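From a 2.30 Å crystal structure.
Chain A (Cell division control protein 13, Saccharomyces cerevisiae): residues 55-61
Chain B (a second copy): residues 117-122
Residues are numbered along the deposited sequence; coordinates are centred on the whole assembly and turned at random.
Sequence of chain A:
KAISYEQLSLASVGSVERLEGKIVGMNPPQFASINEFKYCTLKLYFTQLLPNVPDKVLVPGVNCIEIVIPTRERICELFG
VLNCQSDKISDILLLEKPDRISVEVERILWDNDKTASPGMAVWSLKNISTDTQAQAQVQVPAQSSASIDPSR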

ATOM      1  N   ASP A  55       1.179  -2.724 -20.920  1.00 88.42           N
ATOM      2  CA  ASP A  55       1.555  -3.875 -20.088  1.00 90.48           C
ATOM      3  C   ASP A  55       2.807  -3.638 -19.242  1.00 87.36           C
ATOM      4  O   ASP A  55       3.926  -3.606 -19.753  1.00 87.75           O
ATOM      5  CB  ASP A  55       1.585  -5.215 -20.858  1.00 93.95           C
ATOM      6  CG  ASP A  55       1.844  -6.419 -19.951  1.00 95.75           C
ATOM      7  OD1 ASP A  55       1.748  -6.286 -18.711  1.00 96.58           O
ATOM      8  OD2 ASP A  55       2.144  -7.509 -20.479  1.00 99.59           O
ATOM      9  N   LYS A  56       2.576  -3.395 -17.952  1.00 85.29           N
ATOM     10  CA  LYS A  56       3.545  -3.619 -16.871  1.00 81.26           C
ATOM     11  C   LYS A  56       3.565  -2.769 -15.604  1.00 73.12           C
ATOM     12  O   LYS A  56       2.898  -3.122 -14.630  1.00 77.08           O
ATOM     13  CB  LYS A  56       4.997  -3.930 -17.296  1.00 80.45           C
ATOM     14  CG  LYS A  56       5.914  -4.261 -16.119  1.00 78.50           C
ATOM     15  CD  LYS A  56       5.537  -5.595 -15.465  1.00 77.80           C
ATOM     16  CE  LYS A  56       6.447  -5.930 -14.293  1.00 77.89           C
ATOM     17  NZ  LYS A  56       7.848  -6.152 -14.750  1.00 74.45           N
ATOM     18  N   VAL A  57       4.339  -1.684 -15.599  1.00 64.84           N
ATOM     19  CA  VAL A  57       4.676  -1.068 -14.313  1.00 56.78           C
ATOM     20  C   VAL A  57       3.417  -0.382 -13.799  1.00 50.64           C
ATOM     21  O   VAL A  57       2.979   0.642 -14.316  1.00 48.33           O
ATOM     22  CB  VAL A  57       5.960  -0.208 -14.245  1.00 56.60           C
ATOM     23  CG1 VAL A  57       5.999   0.840 -15.354  1.00 58.96           C
ATOM     24  CG2 VAL A  57       6.075   0.442 -12.870  1.00 53.43           C
ATOM     25  N   LEU A  58       2.810  -1.035 -12.818  1.00 45.30           N
ATOM     26  CA  LEU A  58       1.689  -0.473 -12.091  1.00 42.57           C
ATOM     27  C   LEU A  58       2.206   0.678 -11.263  1.00 38.44           C
ATOM     28  O   LEU A  58       3.273   0.583 -10.673  1.00 36.84           O
ATOM     29  CB  LEU A  58       1.187  -1.563 -11.143  1.00 42.06           C
ATOM     30  CG  LEU A  58       0.740  -2.889 -11.748  1.00 44.66           C
ATOM     31  CD1 LEU A  58       0.381  -3.854 -10.636  1.00 43.21           C
ATOM     32  CD2 LEU A  58      -0.448  -2.668 -12.677  1.00 46.12           C
ATOM     33  N   VAL A  59       1.470   1.778 -11.271  1.00 37.48           N
ATOM     34  CA  VAL A  59       1.622   2.801 -10.255  1.00 39.33           C
ATOM     35  C   VAL A  59       0.221   3.057  -9.689  1.00 39.52           C
ATOM     36  O   VAL A  59      -0.633   3.675 -10.344  1.00 39.97           O
ATOM     37  CB  VAL A  59       2.471   4.051 -10.701  1.00 41.16           C
ATOM     38  CG1 VAL A  59       2.442   4.288 -12.203  1.00 39.49           C
ATOM     39  CG2 VAL A  59       2.124   5.298  -9.889  1.00 38.93           C
ATOM     40  N   PRO A  60      -0.046   2.476  -8.505  1.00 38.70           N
ATOM     41  CA  PRO A  60      -1.355   2.541  -7.848  1.00 39.80           C
ATOM     42  C   PRO A  60      -1.818   3.976  -7.742  1.00 40.43           C
ATOM     43  O   PRO A  60      -1.029   4.857  -7.390  1.00 40.00           O
ATOM     44  CB  PRO A  60      -1.080   1.975  -6.456  1.00 38.63           C
ATOM     45  CG  PRO A  60       0.056   1.039  -6.668  1.00 40.50           C
ATOM     46  CD  PRO A  60       0.883   1.575  -7.803  1.00 38.43           C
ATOM     47  N   GLY A  61      -3.080   4.220  -8.062  1.00 39.84           N
ATOM     48  CA  GLY A  61      -3.602   5.581  -7.974  1.00 39.17           C
ATOM     49  C   GLY A  61      -3.466   6.410  -9.238  1.00 38.76           C
ATOM     50  O   GLY A  61      -4.197   7.382  -9.420  1.00 42.98           O
TER
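Chain B, residues 117-122: SPGMAV

Chain B comes alongside chain A as an extended segment, running broadly in the same sense. The end-to-end directions of the touching parts (CA 56 to 60 and CA 118 to 121) differ by 58°, and the pairing is a single beta bridge, Leu A58 with Met B120, where the two CA atoms come within 4.6 Å. Toward the start of the stretches the separation is wider, 6.6 Å from Lys A56 CA to Pro B118 CA.

Chain B enters through a cis peptide bond between Ser B117 and Pro B118. Pro B118 then has phi/psi of -67/-175 and Gly B119 -64/144, so the chain is already extended before the strand begins at Met B120. Met B120 (-130/161), Ala B121 (-88/127) and Val B122 (-138/163) keep to beta values. In chain A, Val A57 (-72/104) and Leu A58 (-69/136) are extended too, although chain A forms no regular strand here.

The polar account centres on Leu A58, which spends both backbone groups on chain B. Its carbonyl is the better served: Ala B121 N donates to Leu A58 O at 3.0 Å, with an N-H...O angle of 156°. Its amide gives a weak bond, Leu A58 N to Gly B119 O, 3.4 Å long at 148°. The acceptor, Gly B119 O, and the donor, Ala B121 N, thus flank Met B120 in sequence, one residue before and one after, the usual pattern of a parallel bridge in which one residue reaches both neighbours of its partner. Met B120 itself adds no hydrogen bond to this stretch of chain A; what it brings close is carbon, its CB lying 3.0 Å from Leu A58 O, a tight approach that accompanies the short CA-CA distance.

Lys A56 packs through its aliphatic portion. Its CE lies 3.5 Å from Pro B118 CB and 3.1 Å from Gly B119 N, while NZ is hydrogen-bonded elsewhere in the structure, so NZ has a hydrogen bond without help from this segment of chain B. The closeness of that methylene also bears on Gly B119: a CB built there would stand 3.4 Å from Lys A56 CE, a tight fit that the glycine avoids.

Apolar contacts surround the bridge. Leu A58, m at chi1 and t at chi2, sets CD1 4.0 Å from Pro B118 CD and CB 3.8 Å from Met B120 CB. Val A57 places CG2 3.9 Å from Ala B121 CB, and nearer still to the backbone, 3.4 Å from Ala B121 N. Farther along, Pro A60 CG makes a looser contact with Met B120 SD at 4.4 Å. Together the stretches bury 410 Å².

The rule to take away is economical: one residue has both backbone groups engaged across the bridge, a glycine and a proline lie beside it on chain B, and a lysine can serve as a hydrocarbon when its amine is paid for elsewhere.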

ATOM      1  N   SER B 117       4.585  -9.407  -9.574  1.00 93.91           N
ATOM      2  CA  SER B 117       3.292  -9.263  -8.903  1.00 88.94           C
ATOM      3  C   SER B 117       2.202  -8.541  -9.726  1.00 85.71           C
ATOM      4  O   SER B 117       1.040  -8.566  -9.323  1.00 94.13           O
ATOM      5  CB  SER B 117       3.463  -8.592  -7.527  1.00 88.98           C
ATOM      6  OG  SER B 117       2.217  -8.335  -6.891  1.00 88.59           O
ATOM      7  N   PRO B 118       2.550  -7.875 -10.853  1.00 80.24           N
ATOM      8  CA  PRO B 118       3.823  -7.507 -11.484  1.00 74.86           C
ATOM      9  C   PRO B 118       4.642  -6.482 -10.674  1.00 69.20           C
ATOM     10  O   PRO B 118       4.260  -6.127  -9.546  1.00 66.46           O
ATOM     11  CB  PRO B 118       3.378  -6.881 -12.817  1.00 75.35           C
ATOM     12  CG  PRO B 118       2.031  -7.448 -13.084  1.00 75.73           C
ATOM     13  CD  PRO B 118       1.413  -7.510 -11.722  1.00 78.78           C
ATOM     14  N   GLY B 119       5.757  -6.021 -11.250  1.00 60.91           N
ATOM     15  CA  GLY B 119       6.547  -4.944 -10.663  1.00 54.96           C
ATOM     16  C   GLY B 119       5.755  -3.647 -10.624  1.00 50.54           C
ATOM     17  O   GLY B 119       4.948  -3.372 -11.511  1.00 50.71           O
ATOM     18  N   MET B 120       5.948  -2.859  -9.576  1.00 46.29           N
ATOM     19  CA  MET B 120       5.332  -1.533  -9.544  1.00 45.75           C
ATOM     20  C   MET B 120       6.340  -0.464  -9.191  1.00 40.52           C
ATOM     21  O   MET B 120       7.408  -0.771  -8.679  1.00 40.26           O
ATOM     22  CB  MET B 120       4.087  -1.484  -8.643  1.00 47.69           C
ATOM     23  CG  MET B 120       4.213  -2.152  -7.296  1.00 50.00           C
ATOM     24  SD  MET B 120       2.563  -2.569  -6.688  1.00 54.45           S
ATOM     25  CE  MET B 120       3.005  -3.522  -5.241  1.00 52.67           C
ATOM     26  N   ALA B 121       6.026   0.788  -9.506  1.00 38.42           N
ATOM     27  CA  ALA B 121       6.925   1.892  -9.143  1.00 36.03           C
ATOM     28  C   ALA B 121       6.533   2.343  -7.753  1.00 33.76           C
ATOM     29  O   ALA B 121       5.378   2.602  -7.498  1.00 34.90           O
ATOM     30  CB  ALA B 121       6.828   3.049 -10.124  1.00 33.03           C
ATOM     31  N   VAL B 122       7.501   2.404  -6.851  1.00 31.88           N
ATOM     32  CA  VAL B 122       7.251   2.855  -5.493  1.00 30.16           C
ATOM     33  C   VAL B 122       8.411   3.754  -5.098  1.00 30.04           C
ATOM     34  O   VAL B 122       9.464   3.747  -5.757  1.00 27.42           O
ATOM     35  CB  VAL B 122       7.143   1.670  -4.504  1.00 30.51           C
ATOM     36  CG1 VAL B 122       5.944   0.766  -4.839  1.00 30.10           C
ATOM     37  CG2 VAL B 122       8.430   0.855  -4.495  1.00 29.49           C
TER